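Local coordinates for purine-binding protein BAB2_0673 (Brucella melitensis biovar Abortus, PDB 3S99), which binds adenine and probably other purines such as guanine, and may take part in their uptake through an ABC-type system, at residues K112-T117 and G269-Q274. Residues are numbered along the deposited sequence; the frame is centred on the assembly and turned at random.
With ADE (adenine), chain T.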
ATOM      1  N   LYS A 112      11.623  20.398   6.240  1.00 17.42           N
ATOM      2  CA  LYS A 112      11.272  19.131   6.881  1.00 16.72           C
ATOM      3  C   LYS A 112      10.785  18.200   5.786  1.00 15.74           C
ATOM      4  O   LYS A 112       9.978  18.618   4.951  1.00 16.23           O
ATOM      5  CB  LYS A 112      10.146  19.318   7.897  1.00 17.04           C
ATOM      6  CG  LYS A 112      10.328  20.347   9.008  1.00 20.26           C
ATOM      7  CD  LYS A 112      11.656  20.337   9.619  1.00 21.82           C
ATOM      8  CE  LYS A 112      11.621  21.098  10.973  1.00 26.40           C
ATOM      9  NZ  LYS A 112      11.711  22.552  10.802  1.00 23.98           N
ATOM     10  N   PHE A 113      11.236  16.943   5.830  1.00 14.72           N
ATOM     11  CA  PHE A 113      10.977  15.941   4.803  1.00 13.45           C
ATOM     12  C   PHE A 113      10.185  14.790   5.417  1.00 12.94           C
ATOM     13  O   PHE A 113      10.435  14.428   6.535  1.00 12.73           O
ATOM     14  CB  PHE A 113      12.287  15.426   4.240  1.00 13.48           C
ATOM     15  CG  PHE A 113      13.036  16.458   3.451  1.00 14.96           C
ATOM     16  CD1 PHE A 113      12.824  16.610   2.072  1.00 13.19           C
ATOM     17  CD2 PHE A 113      13.909  17.317   4.081  1.00 13.61           C
ATOM     18  CE1 PHE A 113      13.524  17.569   1.353  1.00 12.41           C
ATOM     19  CE2 PHE A 113      14.603  18.266   3.360  1.00 11.75           C
ATOM     20  CZ  PHE A 113      14.389  18.402   1.996  1.00 13.06           C
ATOM     21  N   GLU A 114       9.228  14.245   4.683  1.00 13.09           N
ATOM     22  CA  GLU A 114       8.369  13.140   5.168  1.00 12.79           C
ATOM     23  C   GLU A 114       8.378  12.110   4.048  1.00 13.21           C
ATOM     24  O   GLU A 114       7.900  12.398   2.938  1.00 14.20           O
ATOM     25  CB  GLU A 114       6.952  13.622   5.386  1.00 12.60           C
ATOM     26  CG  GLU A 114       6.727  14.564   6.561  1.00 13.89           C
ATOM     27  CD  GLU A 114       6.542  13.829   7.889  1.00 14.71           C
ATOM     28  OE1 GLU A 114       6.238  12.614   7.880  1.00 15.88           O
ATOM     29  OE2 GLU A 114       6.689  14.482   8.942  1.00 15.89           O
ATOM     30  N   HIS A 115       9.003  10.962   4.283  1.00 14.01           N
ATOM     31  CA  HIS A 115       9.121   9.942   3.279  1.00 13.97           C
ATOM     32  C   HIS A 115       8.131   8.775   3.546  1.00 15.01           C
ATOM     33  O   HIS A 115       8.078   8.206   4.650  1.00 15.97           O
ATOM     34  CB  HIS A 115      10.532   9.370   3.215  1.00 14.68           C
ATOM     35  CG  HIS A 115      10.626   8.235   2.252  1.00 14.43           C
ATOM     36  ND1 HIS A 115      10.935   6.942   2.638  1.00 15.41           N
ATOM     37  CD2 HIS A 115      10.323   8.179   0.933  1.00 12.36           C
ATOM     38  CE1 HIS A 115      10.879   6.153   1.573  1.00 13.92           C
ATOM     39  NE2 HIS A 115      10.506   6.877   0.529  1.00 14.42           N
ATOM     40  N   ALA A 116       7.397   8.406   2.514  1.00 14.67           N
ATOM     41  CA  ALA A 116       6.371   7.368   2.600  1.00 15.62           C
ATOM     42  C   ALA A 116       6.958   5.968   2.497  1.00 15.66           C
ATOM     43  O   ALA A 116       7.599   5.632   1.522  1.00 16.69           O
ATOM     44  CB  ALA A 116       5.329   7.592   1.479  1.00 15.35           C
ATOM     45  N   THR A 117       6.740   5.165   3.538  1.00 16.79           N
ATOM     46  CA  THR A 117       7.017   3.720   3.570  1.00 16.90           C
ATOM     47  C   THR A 117       8.474   3.354   3.756  1.00 16.76           C
ATOM     48  O   THR A 117       8.788   2.177   3.799  1.00 16.23           O
ATOM     49  CB  THR A 117       6.440   2.912   2.357  1.00 16.35           C
ATOM     50  OG1 THR A 117       7.291   3.046   1.208  1.00 19.59           O
ATOM     51  CG2 THR A 117       5.037   3.386   1.994  1.00 18.18           C
ATOM     52  N   GLY A 269       5.639  24.882  15.175  1.00 27.71           N
ATOM     53  CA  GLY A 269       7.037  24.747  15.592  1.00 27.23           C
ATOM     54  C   GLY A 269       7.389  23.530  16.418  1.00 27.24           C
ATOM     55  O   GLY A 269       8.469  23.500  17.009  1.00 28.81           O
ATOM     56  N   THR A 270       6.499  22.532  16.486  1.00 25.84           N
ATOM     57  CA  THR A 270       6.728  21.341  17.282  1.00 24.93           C
ATOM     58  C   THR A 270       7.112  20.096  16.405  1.00 22.72           C
ATOM     59  O   THR A 270       7.202  19.003  16.922  1.00 22.18           O
ATOM     60  CB  THR A 270       5.497  20.970  18.156  1.00 25.31           C
ATOM     61  OG1 THR A 270       4.415  20.600  17.309  1.00 24.99           O
ATOM     62  CG2 THR A 270       5.022  22.144  19.112  1.00 28.05           C
ATOM     63  N   TRP A 271       7.351  20.268  15.108  1.00 20.79           N
ATOM     64  CA  TRP A 271       7.632  19.125  14.233  1.00 18.95           C
ATOM     65  C   TRP A 271       8.982  18.571  14.633  1.00 17.99           C
ATOM     66  O   TRP A 271       9.974  19.281  14.671  1.00 18.38           O
ATOM     67  CB  TRP A 271       7.681  19.531  12.750  1.00 17.95           C
ATOM     68  CG  TRP A 271       7.844  18.393  11.740  1.00 15.62           C
ATOM     69  CD1 TRP A 271       6.860  17.859  10.969  1.00 15.49           C
ATOM     70  CD2 TRP A 271       9.057  17.693  11.359  1.00 14.26           C
ATOM     71  NE1 TRP A 271       7.367  16.892  10.132  1.00 15.55           N
ATOM     72  CE2 TRP A 271       8.705  16.756  10.358  1.00 14.63           C
ATOM     73  CE3 TRP A 271      10.380  17.754  11.768  1.00 14.76           C
ATOM     74  CZ2 TRP A 271       9.641  15.891   9.763  1.00 13.93           C
ATOM     75  CZ3 TRP A 271      11.323  16.864  11.179  1.00 13.28           C
ATOM     76  CH2 TRP A 271      10.949  15.996  10.163  1.00 13.65           C
ATOM     77  N   LYS A 272       8.998  17.293  14.914  1.00 17.45           N
ATOM     78  CA  LYS A 272      10.224  16.575  15.192  1.00 17.19           C
ATOM     79  C   LYS A 272      10.252  15.266  14.400  1.00 16.31           C
ATOM     80  O   LYS A 272       9.191  14.618  14.165  1.00 15.67           O
ATOM     81  CB  LYS A 272      10.304  16.299  16.692  1.00 17.19           C
ATOM     82  CG  LYS A 272      10.464  17.556  17.575  1.00 19.78           C
ATOM     83  CD  LYS A 272      10.435  17.231  19.109  1.00 21.45           C
ATOM     84  CE  LYS A 272       9.015  16.939  19.578  1.00 24.48           C
ATOM     85  NZ  LYS A 272       8.167  18.198  19.491  1.00 26.27           N
ATOM     86  N   SER A 273      11.469  14.846  14.056  1.00 15.77           N
ATOM     87  CA  SER A 273      11.717  13.616  13.299  1.00 15.44           C
ATOM     88  C   SER A 273      11.183  12.399  14.041  1.00 15.46           C
ATOM     89  O   SER A 273      11.332  12.293  15.262  1.00 15.93           O
ATOM     90  CB  SER A 273      13.230  13.459  13.075  1.00 16.46           C
ATOM     91  OG  SER A 273      13.587  12.204  12.531  1.00 19.50           O
ATOM     92  N   GLN A 274      10.535  11.506  13.289  1.00 15.14           N
ATOM     93  CA  GLN A 274       9.944  10.290  13.808  1.00 15.38           C
ATOM     94  C   GLN A 274       9.849   9.262  12.687  1.00 14.93           C
ATOM     95  O   GLN A 274       9.701   9.607  11.486  1.00 15.14           O
ATOM     96  CB  GLN A 274       8.521  10.556  14.365  1.00 14.99           C
ATOM     97  CG  GLN A 274       7.491  10.947  13.269  1.00 16.34           C
ATOM     98  CD  GLN A 274       6.149  11.317  13.852  1.00 15.65           C
ATOM     99  OE1 GLN A 274       6.059  11.663  15.011  1.00 18.41           O
ATOM    100  NE2 GLN A 274       5.120  11.302  13.037  1.00 16.51           N
TER
HETATM  101  N9  ADE T 400       6.009   3.000  -2.365  1.00 15.21           N
HETATM  102  C8  ADE T 400       5.616   2.100  -1.399  1.00 17.36           C
HETATM  103  N7  ADE T 400       4.511   1.448  -1.669  1.00 17.16           N
HETATM  104  C5  ADE T 400       4.203   1.995  -2.920  1.00 17.93           C
HETATM  105  C6  ADE T 400       3.148   1.715  -3.744  1.00 19.18           C
HETATM  106  N6  ADE T 400       2.256   0.815  -3.301  1.00 15.52           N
HETATM  107  N1  ADE T 400       3.060   2.393  -4.934  1.00 18.08           N
HETATM  108  C2  ADE T 400       4.018   3.283  -5.247  1.00 19.72           C
HETATM  109  N3  ADE T 400       5.086   3.634  -4.532  1.00 18.95           N
HETATM  110  C4  ADE T 400       5.096   2.934  -3.374  1.00 16.70           C
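Lys112 lays the aliphatic part of its side chain across one face of the Trp271 indole. Its CB sits 3.8 Å from the centroid of the six-membered ring, only 9° off the ring normal, a CH-pi contact. Because CG lies beside the backbone N (chi1 -55°) and the chain bends at chi2, the methylenes continue over the ring rather than leaving it, and CD comes 3.6 Å from Trp271 CE3. The edge of the same indole is used differently. Trp271 NE1 donates to Glu114 OE2 at 2.8 Å, on the anti lone pair of that oxygen; the bond is bent, with an N-H...acceptor angle of 136°, and the carboxylate stands perpendicular to the ring. Farther along this edge, Trp271 CZ2 approaches the carbonyl oxygen Phe113 O to 3.6 Å.

The principle illustrated is how the parallel sheet of an alpha/beta lobe, here one of the two lobes of a periplasmic-type binding protein, can take its edge strand from late in the chain. The 269-274 loop links helix 256-268 to edge strand 275-278; Gly269 ends the helix in a Schellman motif, and Trp271 then reaches past strand 125-130, touching Ser126, to meet strand 112-116. With CG anti to its backbone N, the indole extends toward that inner strand. Helix 256-268 completes the polar cluster: Arg262 forms a salt bridge to Glu114 OE2 and a cation-pi contact with Trp271, while Tyr258 hydrogen-bonds Glu114 OE1. The buried carboxylate thus has partners on both oxygens, and the nearby guanidinium would be expected to stabilise its negative charge. Just past the other end of the strand, Thr117 lines the adenine pocket, its OG1 3.2 Å from adenine C8.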